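KaiC-like domain-containing protein (Pyrococcus horikoshii, PDB 2EKD) is of unknown function but has a KaiC-like domain and belongs to a family of the P-loop NTPase clan, so nucleotide-related activity is possible yet unproven. Local coordinates at residues 50-55 with 67-72; 124-129 with 161-166; 19-24 with 187-192; 44-49 with 100-105. One frame throughout, in Å; residues are numbered along the deposited sequence.

Interaction 1. Residues 50-55 with 67-72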
loop_
_atom_site.group_PDB
_atom_site.type_symbol
_atom_site.label_atom_id
_atom_site.label_comp_id
_atom_site.label_asym_id
_atom_site.label_seq_id
_atom_site.Cartn_x
_atom_site.Cartn_y
_atom_site.Cartn_z
ATOM N N ASP F 50 -22.593 -21.953 -6.163
ATOM C CA ASP F 50 -22.340 -23.240 -5.512
ATOM C C ASP F 50 -21.685 -23.210 -4.130
ATOM O O ASP F 50 -21.016 -24.172 -3.740
ATOM C CB ASP F 50 -21.499 -24.143 -6.425
ATOM C CG ASP F 50 -22.193 -24.456 -7.741
ATOM O OD1 ASP F 50 -23.436 -24.607 -7.748
ATOM O OD2 ASP F 50 -21.489 -24.565 -8.769
ATOM N N THR F 51 -21.883 -22.129 -3.381
ATOM C CA THR F 51 -21.302 -22.044 -2.050
ATOM C C THR F 51 -21.989 -23.026 -1.093
ATOM O O THR F 51 -21.361 -23.544 -0.170
ATOM C CB THR F 51 -21.404 -20.604 -1.497
ATOM O OG1 THR F 51 -20.759 -19.707 -2.413
ATOM C CG2 THR F 51 -20.731 -20.496 -0.128
ATOM N N TYR F 52 -23.273 -23.297 -1.323
ATOM C CA TYR F 52 -24.005 -24.225 -0.467
ATOM C C TYR F 52 -23.370 -25.611 -0.569
ATOM O O TYR F 52 -23.178 -26.296 0.438
ATOM C CB TYR F 52 -25.482 -24.262 -0.867
ATOM C CG TYR F 52 -26.377 -24.982 0.124
ATOM C CD1 TYR F 52 -26.145 -24.891 1.496
ATOM C CD2 TYR F 52 -27.494 -25.703 -0.310
ATOM C CE1 TYR F 52 -27.005 -25.492 2.413
ATOM C CE2 TYR F 52 -28.363 -26.311 0.600
ATOM C CZ TYR F 52 -28.113 -26.196 1.961
ATOM O OH TYR F 52 -28.985 -26.751 2.869
ATOM N N TYR F 53 -23.023 -26.013 -1.788
ATOM C CA TYR F 53 -22.369 -27.299 -2.003
ATOM C C TYR F 53 -21.085 -27.393 -1.161
ATOM O O TYR F 53 -20.807 -28.433 -0.561
ATOM C CB TYR F 53 -22.021 -27.481 -3.488
ATOM C CG TYR F 53 -21.109 -28.663 -3.754
ATOM C CD1 TYR F 53 -21.594 -29.972 -3.714
ATOM C CD2 TYR F 53 -19.745 -28.473 -3.991
ATOM C CE1 TYR F 53 -20.743 -31.064 -3.898
ATOM C CE2 TYR F 53 -18.885 -29.559 -4.174
ATOM C CZ TYR F 53 -19.389 -30.849 -4.121
ATOM O OH TYR F 53 -18.530 -31.923 -4.237
ATOM N N GLU F 54 -20.306 -26.310 -1.120
ATOM C CA GLU F 54 -19.056 -26.297 -0.348
ATOM C C GLU F 54 -19.320 -26.440 1.154
ATOM O O GLU F 54 -18.615 -27.184 1.840
ATOM C CB GLU F 54 -18.264 -25.010 -0.622
ATOM C CG GLU F 54 -18.068 -24.711 -2.107
ATOM C CD GLU F 54 -17.238 -23.459 -2.376
ATOM O OE1 GLU F 54 -17.334 -22.484 -1.603
ATOM O OE2 GLU F 54 -16.497 -23.444 -3.381
ATOM N N PHE F 55 -20.328 -25.732 1.666
ATOM C CA PHE F 55 -20.675 -25.829 3.091
ATOM C C PHE F 55 -21.158 -27.243 3.393
ATOM O O PHE F 55 -20.787 -27.849 4.402
ATOM C CB PHE F 55 -21.787 -24.836 3.457
ATOM C CG PHE F 55 -21.291 -23.460 3.816
ATOM C CD1 PHE F 55 -20.468 -22.751 2.954
ATOM C CD2 PHE F 55 -21.676 -22.864 5.014
ATOM C CE1 PHE F 55 -20.033 -21.464 3.278
ATOM C CE2 PHE F 55 -21.247 -21.580 5.344
ATOM C CZ PHE F 55 -20.422 -20.880 4.471
ATOM N N ALA F 67 -28.902 -34.575 5.937
ATOM C CA ALA F 67 -30.220 -34.720 5.329
ATOM C C ALA F 67 -31.001 -33.403 5.495
ATOM O O ALA F 67 -31.695 -32.960 4.575
ATOM C CB ALA F 67 -30.974 -35.873 5.969
ATOM N N PRO F 68 -30.899 -32.759 6.672
ATOM C CA PRO F 68 -31.613 -31.496 6.888
ATOM C C PRO F 68 -31.226 -30.441 5.841
ATOM O O PRO F 68 -32.025 -29.573 5.494
ATOM C CB PRO F 68 -31.173 -31.080 8.291
ATOM C CG PRO F 68 -30.916 -32.381 8.968
ATOM C CD PRO F 68 -30.202 -33.183 7.901
ATOM N N LEU F 69 -29.993 -30.513 5.347
ATOM C CA LEU F 69 -29.532 -29.559 4.347
ATOM C C LEU F 69 -30.028 -29.938 2.956
ATOM O O LEU F 69 -30.169 -29.080 2.083
ATOM C CB LEU F 69 -28.005 -29.485 4.341
ATOM C CG LEU F 69 -27.302 -29.023 5.622
ATOM C CD1 LEU F 69 -25.809 -28.920 5.343
ATOM C CD2 LEU F 69 -27.844 -27.679 6.076
ATOM N N GLU F 70 -30.292 -31.227 2.755
ATOM C CA GLU F 70 -30.764 -31.717 1.464
ATOM C C GLU F 70 -32.255 -31.474 1.258
ATOM O O GLU F 70 -32.727 -31.399 0.126
ATOM C CB GLU F 70 -30.495 -33.218 1.336
ATOM C CG GLU F 70 -29.037 -33.603 1.238
ATOM C CD GLU F 70 -28.846 -35.104 1.299
ATOM O OE1 GLU F 70 -29.617 -35.829 0.631
ATOM O OE2 GLU F 70 -27.925 -35.564 2.005
ATOM N N ASN F 71 -32.993 -31.332 2.353
ATOM C CA ASN F 71 -34.435 -31.147 2.261
ATOM C C ASN F 71 -34.977 -29.727 2.382
ATOM O O ASN F 71 -36.189 -29.539 2.431
ATOM C CB ASN F 71 -35.126 -32.048 3.288
ATOM C CG ASN F 71 -34.824 -33.515 3.058
ATOM O OD1 ASN F 71 -35.103 -34.057 1.984
ATOM N ND2 ASN F 71 -34.248 -34.166 4.062
ATOM N N VAL F 72 -34.103 -28.726 2.427
ATOM C CA VAL F 72 -34.583 -27.353 2.517
ATOM C C VAL F 72 -34.745 -26.820 1.104
ATOM O O VAL F 72 -34.188 -27.380 0.164
ATOM C CB VAL F 72 -33.591 -26.449 3.280
ATOM C CG1 VAL F 72 -33.359 -26.999 4.680
ATOM C CG2 VAL F 72 -32.281 -26.343 2.511
#
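Tyr52 OH donates a hydrogen bond to the carbonyl of Leu69, with 2.7 Å between Tyr52 OH and Leu69 O. The hydroxyl comes in within the carbonyl plane, on a lone pair, at a C=O...O angle of 110°, so it meets the carbonyl from its flank. Leu69 O in turn lies at the edge of the Tyr52 ring, near its plane. Tyr52 gets there because its CG is anti to the backbone N (chi1 -169°), which sends the ring straight out from helix 51-61 towards the short helix 67-70. Around the hydroxyl the packing is apolar: Leu69 CB is 3.3 Å from Tyr52 OH, and Val72 CG2 comes to the same distance from Tyr52 OH, obliquely to the ring. The polar end of a buried side chain is thus satisfied by a main-chain oxygen inside a greasy setting. A phenylalanine here would probably leave Leu69 O without this donor. Further out, Leu69 rests on Tyr56 and Leu59 of helix 51-61 and, together with Val72, on Val36 of helix 29-37. Tyr52 CG packs on Val45 of strand 44-48, and the side chain also touches Leu119 of strand 114-119, which places the helix-to-helix contact over the central strands of the sheet, with Val72 leading into strand 73-77.

Interaction 2. Residues 124-129 with 161-166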
loop_
_atom_site.group_PDB
_atom_site.type_symbol
_atom_site.label_atom_id
_atom_site.label_comp_id
_atom_site.label_asym_id
_atom_site.label_seq_id
_atom_site.Cartn_x
_atom_site.Cartn_y
_atom_site.Cartn_z
ATOM N N LEU F 124 -19.290 -12.699 -5.462
ATOM C CA LEU F 124 -19.791 -11.729 -6.437
ATOM C C LEU F 124 -18.980 -10.449 -6.364
ATOM O O LEU F 124 -18.734 -9.786 -7.376
ATOM C CB LEU F 124 -21.251 -11.382 -6.160
ATOM C CG LEU F 124 -22.295 -12.475 -6.354
ATOM C CD1 LEU F 124 -23.691 -11.903 -6.036
ATOM C CD2 LEU F 124 -22.224 -12.982 -7.792
ATOM N N ILE F 125 -18.581 -10.104 -5.148
ATOM C CA ILE F 125 -17.815 -8.902 -4.905
ATOM C C ILE F 125 -16.369 -9.059 -5.360
ATOM O O ILE F 125 -15.808 -8.150 -5.969
ATOM C CB ILE F 125 -17.861 -8.542 -3.410
ATOM C CG1 ILE F 125 -19.283 -8.111 -3.047
ATOM C CG2 ILE F 125 -16.836 -7.457 -3.095
ATOM C CD1 ILE F 125 -19.511 -7.903 -1.569
ATOM N N LEU F 126 -15.771 -10.210 -5.062
ATOM C CA LEU F 126 -14.390 -10.462 -5.454
ATOM C C LEU F 126 -14.246 -10.418 -6.975
ATOM O O LEU F 126 -13.217 -9.985 -7.494
ATOM C CB LEU F 126 -13.926 -11.829 -4.936
ATOM C CG LEU F 126 -12.515 -12.287 -5.324
ATOM C CD1 LEU F 126 -11.496 -11.268 -4.812
ATOM C CD2 LEU F 126 -12.224 -13.665 -4.732
ATOM N N LEU F 127 -15.284 -10.857 -7.681
ATOM C CA LEU F 127 -15.272 -10.894 -9.141
ATOM C C LEU F 127 -15.529 -9.567 -9.850
ATOM O O LEU F 127 -15.139 -9.399 -11.004
ATOM C CB LEU F 127 -16.302 -11.910 -9.640
ATOM C CG LEU F 127 -15.975 -13.390 -9.425
ATOM C CD1 LEU F 127 -17.260 -14.210 -9.445
ATOM C CD2 LEU F 127 -15.004 -13.855 -10.503
ATOM N N GLY F 128 -16.184 -8.626 -9.175
ATOM C CA GLY F 128 -16.487 -7.366 -9.824
ATOM C C GLY F 128 -15.665 -6.155 -9.434
ATOM O O GLY F 128 -14.931 -6.163 -8.437
ATOM N N ASN F 129 -15.786 -5.106 -10.241
ATOM C CA ASN F 129 -15.083 -3.865 -9.971
ATOM C C ASN F 129 -15.919 -3.034 -8.986
ATOM O O ASN F 129 -16.943 -3.498 -8.484
ATOM C CB ASN F 129 -14.832 -3.088 -11.274
ATOM C CG ASN F 129 -16.101 -2.831 -12.064
ATOM O OD1 ASN F 129 -17.189 -2.691 -11.494
ATOM N ND2 ASN F 129 -15.965 -2.744 -13.387
ATOM N N GLU F 161 -12.973 -7.343 2.514
ATOM C CA GLU F 161 -12.098 -6.315 3.069
ATOM C C GLU F 161 -10.840 -6.088 2.226
ATOM O O GLU F 161 -10.504 -4.951 1.889
ATOM C CB GLU F 161 -11.725 -6.708 4.502
ATOM C CG GLU F 161 -10.565 -5.945 5.135
ATOM C CD GLU F 161 -10.872 -4.487 5.397
ATOM O OE1 GLU F 161 -11.984 -4.190 5.885
ATOM O OE2 GLU F 161 -9.991 -3.638 5.132
ATOM N N LYS F 162 -10.158 -7.171 1.869
ATOM C CA LYS F 162 -8.931 -7.071 1.085
ATOM C C LYS F 162 -9.152 -6.752 -0.396
ATOM O O LYS F 162 -8.259 -6.223 -1.055
ATOM C CB LYS F 162 -8.116 -8.357 1.252
ATOM C CG LYS F 162 -7.806 -8.656 2.719
ATOM C CD LYS F 162 -7.071 -9.970 2.901
ATOM C CE LYS F 162 -6.837 -10.287 4.377
ATOM N NZ LYS F 162 -6.163 -9.166 5.103
ATOM N N HIS F 163 -10.333 -7.067 -0.919
ATOM C CA HIS F 163 -10.640 -6.767 -2.317
ATOM C C HIS F 163 -11.036 -5.294 -2.427
ATOM O O HIS F 163 -10.552 -4.577 -3.299
ATOM C CB HIS F 163 -11.793 -7.638 -2.816
ATOM C CG HIS F 163 -12.251 -7.294 -4.200
ATOM N ND1 HIS F 163 -11.480 -7.524 -5.320
ATOM C CD2 HIS F 163 -13.408 -6.748 -4.644
ATOM C CE1 HIS F 163 -12.144 -7.139 -6.396
ATOM N NE2 HIS F 163 -13.318 -6.665 -6.013
ATOM N N SER F 164 -11.930 -4.857 -1.541
ATOM C CA SER F 164 -12.381 -3.471 -1.513
ATOM C C SER F 164 -12.921 -3.091 -0.142
ATOM O O SER F 164 -14.091 -3.320 0.172
ATOM C CB SER F 164 -13.461 -3.224 -2.559
ATOM O OG SER F 164 -13.874 -1.869 -2.506
ATOM N N SER F 165 -12.055 -2.503 0.673
ATOM C CA SER F 165 -12.422 -2.088 2.018
ATOM C C SER F 165 -13.669 -1.187 2.040
ATOM O O SER F 165 -14.512 -1.313 2.929
ATOM C CB SER F 165 -11.235 -1.377 2.673
ATOM O OG SER F 165 -11.293 -1.505 4.082
ATOM N N PRO F 166 -13.794 -0.254 1.077
ATOM C CA PRO F 166 -14.976 0.619 1.063
ATOM C C PRO F 166 -16.272 -0.187 0.959
ATOM O O PRO F 166 -17.255 0.098 1.645
ATOM C CB PRO F 166 -14.747 1.494 -0.170
ATOM C CG PRO F 166 -13.268 1.644 -0.190
ATOM C CD PRO F 166 -12.790 0.221 0.106
#
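Helix 121-127 and the end of helix 157-163 come close where Leu126 and His163 face each other, the CA of Leu126 lying 6.1 Å from the CA of His163. Most of the contact is made by the imidazole of His163. A chi1 of 174° turns the ring away from its own backbone N and carries it across to the last turn of the neighbouring helix. There the N-H of His163 NE2 donates to Gly128 O at 3.0 Å, with an N-H...O angle of 152°. The acceptor sits at the ring edge, close to the ring plane, and the donor arrives almost in line with the C=O. One face of the ring is laid over the backbone: Leu126 CA lies 3.9 Å from the His163 ring centroid, only 6° off the normal, a CH-pi contact. Leu126 CD1 reaches His163 ND1 at 3.8 Å, and Ile125 CG2 is equally far from His163 CD2. Were His163 replaced by alanine, Gly128 O would probably lose this donor and Leu126 CA the ring that covers it. Asn133 of helix 130-141 also approaches here, bonding Ile125 O, and Gly128 O only weakly. Chemically, then, the imidazole works as an N-H donor to a carbonyl just past a helix end, and the edge bond and the covered face together fix its rotation.

Interaction 3. Residues 19-24 with 187-192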
loop_
_atom_site.group_PDB
_atom_site.type_symbol
_atom_site.label_atom_id
_atom_site.label_comp_id
_atom_site.label_asym_id
_atom_site.label_seq_id
_atom_site.Cartn_x
_atom_site.Cartn_y
_atom_site.Cartn_z
ATOM N N LEU F 19 -25.748 -9.551 8.719
ATOM C CA LEU F 19 -24.494 -9.879 8.079
ATOM C C LEU F 19 -23.740 -10.797 9.038
ATOM O O LEU F 19 -23.545 -10.459 10.206
ATOM C CB LEU F 19 -23.701 -8.599 7.817
ATOM C CG LEU F 19 -22.493 -8.678 6.880
ATOM C CD1 LEU F 19 -22.911 -9.234 5.519
ATOM C CD2 LEU F 19 -21.899 -7.285 6.732
ATOM N N VAL F 20 -23.353 -11.970 8.549
ATOM C CA VAL F 20 -22.604 -12.932 9.348
ATOM C C VAL F 20 -21.182 -12.983 8.784
ATOM O O VAL F 20 -20.931 -13.615 7.750
ATOM C CB VAL F 20 -23.236 -14.344 9.267
ATOM C CG1 VAL F 20 -22.427 -15.334 10.106
ATOM C CG2 VAL F 20 -24.683 -14.292 9.749
ATOM N N GLU F 21 -20.263 -12.303 9.463
ATOM C CA GLU F 21 -18.876 -12.247 9.031
ATOM C C GLU F 21 -18.052 -13.394 9.596
ATOM O O GLU F 21 -18.104 -13.694 10.792
ATOM C CB GLU F 21 -18.268 -10.896 9.431
ATOM C CG GLU F 21 -19.083 -9.724 8.916
ATOM C CD GLU F 21 -18.522 -8.367 9.287
ATOM O OE1 GLU F 21 -17.804 -8.248 10.300
ATOM O OE2 GLU F 21 -18.824 -7.403 8.566
ATOM N N TYR F 22 -17.288 -14.040 8.727
ATOM C CA TYR F 22 -16.455 -15.153 9.156
ATOM C C TYR F 22 -15.141 -15.156 8.377
ATOM O O TYR F 22 -14.924 -14.295 7.523
ATOM C CB TYR F 22 -17.216 -16.471 8.957
ATOM C CG TYR F 22 -17.456 -16.867 7.515
ATOM C CD1 TYR F 22 -16.515 -17.625 6.813
ATOM C CD2 TYR F 22 -18.626 -16.490 6.848
ATOM C CE1 TYR F 22 -16.734 -18.001 5.487
ATOM C CE2 TYR F 22 -18.853 -16.859 5.523
ATOM C CZ TYR F 22 -17.902 -17.615 4.847
ATOM O OH TYR F 22 -18.112 -17.984 3.533
ATOM N N SER F 23 -14.264 -16.103 8.696
ATOM C CA SER F 23 -12.978 -16.250 8.008
ATOM C C SER F 23 -12.790 -17.725 7.659
ATOM O O SER F 23 -13.561 -18.575 8.108
ATOM C CB SER F 23 -11.821 -15.802 8.906
ATOM O OG SER F 23 -11.650 -16.706 9.990
ATOM N N GLY F 24 -11.758 -18.028 6.877
ATOM C CA GLY F 24 -11.491 -19.401 6.494
ATOM C C GLY F 24 -11.298 -20.363 7.662
ATOM O O GLY F 24 -11.561 -21.558 7.523
ATOM N N ILE F 187 -19.597 -12.358 18.071
ATOM C CA ILE F 187 -19.705 -10.986 18.539
ATOM C C ILE F 187 -20.822 -10.277 17.794
ATOM O O ILE F 187 -20.935 -10.386 16.572
ATOM C CB ILE F 187 -18.418 -10.181 18.295
ATOM C CG1 ILE F 187 -17.243 -10.828 19.025
ATOM C CG2 ILE F 187 -18.615 -8.741 18.776
ATOM C CD1 ILE F 187 -15.919 -10.102 18.797
ATOM N N ILE F 188 -21.654 -9.564 18.541
ATOM C CA ILE F 188 -22.746 -8.804 17.954
ATOM C C ILE F 188 -22.228 -7.383 17.791
ATOM O O ILE F 188 -22.364 -6.563 18.692
ATOM C CB ILE F 188 -23.974 -8.809 18.870
ATOM C CG1 ILE F 188 -24.441 -10.260 19.071
ATOM C CG2 ILE F 188 -25.086 -7.952 18.264
ATOM C CD1 ILE F 188 -25.578 -10.437 20.043
ATOM N N LYS F 189 -21.612 -7.112 16.644
ATOM C CA LYS F 189 -21.055 -5.795 16.349
ATOM C C LYS F 189 -22.118 -4.716 16.185
ATOM O O LYS F 189 -21.861 -3.545 16.449
ATOM C CB LYS F 189 -20.214 -5.844 15.064
ATOM C CG LYS F 189 -18.878 -6.546 15.201
ATOM C CD LYS F 189 -18.224 -6.773 13.834
ATOM C CE LYS F 189 -18.003 -5.470 13.081
ATOM N NZ LYS F 189 -17.335 -5.679 11.762
ATOM N N LYS F 190 -23.297 -5.104 15.717
ATOM C CA LYS F 190 -24.376 -4.142 15.514
ATOM C C LYS F 190 -25.715 -4.826 15.707
ATOM O O LYS F 190 -25.863 -6.022 15.434
ATOM C CB LYS F 190 -24.307 -3.518 14.106
ATOM C CG LYS F 190 -25.286 -2.359 13.922
ATOM C CD LYS F 190 -25.076 -1.550 12.635
ATOM C CE LYS F 190 -25.600 -2.266 11.403
ATOM N NZ LYS F 190 -25.714 -1.340 10.231
ATOM N N SER F 191 -26.694 -4.070 16.187
ATOM C CA SER F 191 -28.014 -4.648 16.401
ATOM C C SER F 191 -29.094 -3.571 16.544
ATOM O O SER F 191 -28.837 -2.425 16.887
ATOM C CB SER F 191 -27.965 -5.502 17.667
ATOM O OG SER F 191 -29.264 -6.035 17.929
ATOM N N ILE F 192 -30.340 -3.965 16.216
ATOM C CA ILE F 192 -31.467 -3.066 16.441
ATOM C C ILE F 192 -31.776 -2.955 17.935
ATOM O O ILE F 192 -32.288 -1.958 18.436
ATOM C CB ILE F 192 -32.681 -3.648 15.720
ATOM C CG1 ILE F 192 -32.562 -3.445 14.209
ATOM C CG2 ILE F 192 -33.958 -2.926 16.191
ATOM C CD1 ILE F 192 -33.693 -4.142 13.448
#
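A CG anti to the carbonyl carbon (chi1 -54°) and an extended chain beyond it carry the carboxylate of Glu21 off strand 17-22, while Lys189, bent at chi3 (58°), swings its ammonium to meet it. The two side chains join across a sheet: strand 177-182 lies between their strands, so the salt bridge spans one intervening strand on a single face. In strand 185-190, Lys189 and Lys190 both face Ile178, a classic beta bulge, and the lysine that reaches back to Glu21 is part of that irregular step. The side chains cross at about a right angle. Glu21 does not hold this charge alone: Lys189 NZ also makes a salt bridge to Glu172 of helix 165-174, so one ammonium sits between two acids and is likely to offset the repulsion between their close carboxylates. Lys189 NZ stands 3.0 Å from Glu21 OE1 on the syn side of that oxygen, 17° out of the carboxylate plane.

Interaction 4. Residues 44-49 with 100-105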
loop_
_atom_site.group_PDB
_atom_site.type_symbol
_atom_site.label_atom_id
_atom_site.label_comp_id
_atom_site.label_asym_id
_atom_site.label_seq_id
_atom_site.Cartn_x
_atom_site.Cartn_y
_atom_site.Cartn_z
ATOM N N VAL F 44 -35.053 -21.244 3.719
ATOM C CA VAL F 44 -34.832 -21.044 2.292
ATOM C C VAL F 44 -33.421 -20.486 2.121
ATOM O O VAL F 44 -33.085 -19.420 2.647
ATOM C CB VAL F 44 -35.838 -20.066 1.667
ATOM C CG1 VAL F 44 -35.487 -19.830 0.200
ATOM C CG2 VAL F 44 -37.242 -20.635 1.767
ATOM N N VAL F 45 -32.598 -21.222 1.386
ATOM C CA VAL F 45 -31.219 -20.832 1.149
ATOM C C VAL F 45 -31.003 -20.212 -0.236
ATOM O O VAL F 45 -31.461 -20.745 -1.247
ATOM C CB VAL F 45 -30.279 -22.060 1.280
ATOM C CG1 VAL F 45 -28.842 -21.663 0.966
ATOM C CG2 VAL F 45 -30.381 -22.659 2.680
ATOM N N ASP F 46 -30.328 -19.071 -0.272
ATOM C CA ASP F 46 -29.995 -18.435 -1.539
ATOM C C ASP F 46 -28.545 -18.867 -1.765
ATOM O O ASP F 46 -27.627 -18.408 -1.081
ATOM C CB ASP F 46 -30.107 -16.912 -1.447
ATOM C CG ASP F 46 -31.545 -16.445 -1.345
ATOM O OD1 ASP F 46 -32.413 -17.067 -1.992
ATOM O OD2 ASP F 46 -31.814 -15.456 -0.634
ATOM N N ASP F 47 -28.363 -19.780 -2.708
ATOM C CA ASP F 47 -27.056 -20.341 -3.009
ATOM C C ASP F 47 -26.352 -19.649 -4.174
ATOM O O ASP F 47 -26.678 -19.868 -5.345
ATOM C CB ASP F 47 -27.226 -21.838 -3.273
ATOM C CG ASP F 47 -25.934 -22.525 -3.630
ATOM O OD1 ASP F 47 -24.851 -21.950 -3.389
ATOM O OD2 ASP F 47 -26.012 -23.660 -4.143
ATOM N N ILE F 48 -25.383 -18.802 -3.840
ATOM C CA ILE F 48 -24.632 -18.078 -4.854
ATOM C C ILE F 48 -23.367 -18.834 -5.238
ATOM O O ILE F 48 -22.550 -19.185 -4.383
ATOM C CB ILE F 48 -24.227 -16.667 -4.366
ATOM C CG1 ILE F 48 -25.471 -15.872 -3.958
ATOM C CG2 ILE F 48 -23.486 -15.936 -5.469
ATOM C CD1 ILE F 48 -25.161 -14.579 -3.199
ATOM N N LEU F 49 -23.229 -19.088 -6.536
ATOM C CA LEU F 49 -22.069 -19.776 -7.090
ATOM C C LEU F 49 -21.639 -21.049 -6.367
ATOM O O LEU F 49 -20.474 -21.210 -6.013
ATOM C CB LEU F 49 -20.900 -18.791 -7.176
ATOM C CG LEU F 49 -21.137 -17.697 -8.226
ATOM C CD1 LEU F 49 -20.136 -16.558 -8.070
ATOM C CD2 LEU F 49 -21.047 -18.328 -9.622
ATOM N N GLN F 100 -36.454 -8.237 -10.312
ATOM C CA GLN F 100 -37.777 -8.520 -10.864
ATOM C C GLN F 100 -38.013 -10.022 -10.983
ATOM O O GLN F 100 -39.148 -10.488 -10.881
ATOM C CB GLN F 100 -37.942 -7.879 -12.246
ATOM C CG GLN F 100 -37.973 -6.354 -12.264
ATOM C CD GLN F 100 -36.618 -5.730 -11.989
ATOM O OE1 GLN F 100 -35.621 -6.083 -12.620
ATOM N NE2 GLN F 100 -36.577 -4.789 -11.052
ATOM N N GLU F 101 -36.938 -10.773 -11.204
ATOM C CA GLU F 101 -37.027 -12.223 -11.347
ATOM C C GLU F 101 -37.082 -12.920 -9.993
ATOM O O GLU F 101 -37.737 -13.953 -9.844
ATOM C CB GLU F 101 -35.829 -12.751 -12.138
ATOM C CG GLU F 101 -35.695 -12.163 -13.530
ATOM C CD GLU F 101 -34.514 -12.732 -14.288
ATOM O OE1 GLU F 101 -34.488 -13.961 -14.514
ATOM O OE2 GLU F 101 -33.611 -11.952 -14.659
ATOM N N TYR F 102 -36.385 -12.352 -9.013
ATOM C CA TYR F 102 -36.346 -12.911 -7.665
ATOM C C TYR F 102 -37.757 -12.992 -7.082
ATOM O O TYR F 102 -38.181 -14.044 -6.601
ATOM C CB TYR F 102 -35.452 -12.045 -6.766
ATOM C CG TYR F 102 -35.179 -12.631 -5.395
ATOM C CD1 TYR F 102 -34.532 -13.858 -5.255
ATOM C CD2 TYR F 102 -35.564 -11.955 -4.237
ATOM C CE1 TYR F 102 -34.273 -14.399 -3.997
ATOM C CE2 TYR F 102 -35.309 -12.487 -2.972
ATOM C CZ TYR F 102 -34.665 -13.708 -2.860
ATOM O OH TYR F 102 -34.417 -14.240 -1.614
HETATM N N MSE F 103 -38.480 -11.876 -7.139
HETATM C CA MSE F 103 -39.844 -11.810 -6.622
HETATM C C MSE F 103 -40.742 -12.863 -7.262
HETATM O O MSE F 103 -41.654 -13.388 -6.622
HETATM C CB MSE F 103 -40.433 -10.418 -6.870
HETATM C CG MSE F 103 -39.735 -9.308 -6.101
HETATM SE SE MSE F 103 -39.807 -9.586 -4.319
HETATM C CE MSE F 103 -41.377 -8.819 -3.929
ATOM N N GLU F 104 -40.480 -13.168 -8.527
ATOM C CA GLU F 104 -41.265 -14.158 -9.249
ATOM C C GLU F 104 -41.024 -15.561 -8.695
ATOM O O GLU F 104 -41.926 -16.399 -8.693
ATOM C CB GLU F 104 -40.914 -14.117 -10.739
ATOM C CG GLU F 104 -41.717 -15.079 -11.597
ATOM C CD GLU F 104 -41.333 -15.004 -13.064
ATOM O OE1 GLU F 104 -41.476 -13.916 -13.663
ATOM O OE2 GLU F 104 -40.888 -16.033 -13.617
ATOM N N ILE F 105 -39.803 -15.808 -8.222
ATOM C CA ILE F 105 -39.444 -17.107 -7.665
ATOM C C ILE F 105 -39.982 -17.320 -6.253
ATOM O O ILE F 105 -40.372 -18.433 -5.897
ATOM C CB ILE F 105 -37.911 -17.300 -7.631
ATOM C CG1 ILE F 105 -37.373 -17.438 -9.055
ATOM C CG2 ILE F 105 -37.553 -18.527 -6.800
ATOM C CD1 ILE F 105 -35.878 -17.649 -9.120
#
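Tyr102 brings its hydroxyl up to the carboxylate of Asp46, and this pair makes up the whole contact between segments 44-49 and 100-105. Tyr102 OH is 3.0 Å from Asp46 OD2; to the other oxygen it gives a weak hydrogen bond, 3.5 Å from Tyr102 OH to Asp46 OD1. OD1 lies at the edge of the phenol, near its plane, and Tyr102 CE1 passes 3.8 Å from Asp46 OD1. Ring and carboxylate planes are turned 67° apart, and the two side chains meet nearly perpendicularly. Because chi1 of Tyr102 is close to trans (-172°), its ring leaves the helix and ends nearer the strand than its first bond would suggest. Strand 44-48 is an inner strand of the parallel part of the sheet, between 73-77 and 114-119, a layout consistent with the P-loop NTPase clan; the helix packs over one face of it, also touching strand 85-90 through Leu90. In the second shell, Asn116 of strand 114-119 makes a weak bond to Asp46 OD2 and a regular one to Val44 O, so its amide connects the carboxylate to the strand backbone. Tyr143 meets the Tyr102 ring edge-to-face. The flanks of the Asp46 side chain are lined by Ile75 and Met77 on one neighbouring strand and Val118 on the other.

In the fold
From the N terminus, strand 17-22 opens interaction 3, whose loop closes only at 187-192 and encloses all the others. Interaction 4 opens next at 44-49, and interaction 1 follows directly at 50-55, closing at 67-72 before interaction 4 closes at 100-105, so it is nested within it. Interaction 2 then opens and closes in series, from 124-129 to 161-166. None cross. Direct touches link neighbours: backbone Tyr52 N probably bonds Asp47 OD1, Ile48 packs on Leu124, and Phe55 touches Tyr22. Interactions 1 and 2 each join helices, interaction 4 ties helix 99-105 to strand 44-48, and interaction 3, across the chain's centre from 1 and 4, bridges strands 17-22 and 185-190 over strand 177-182.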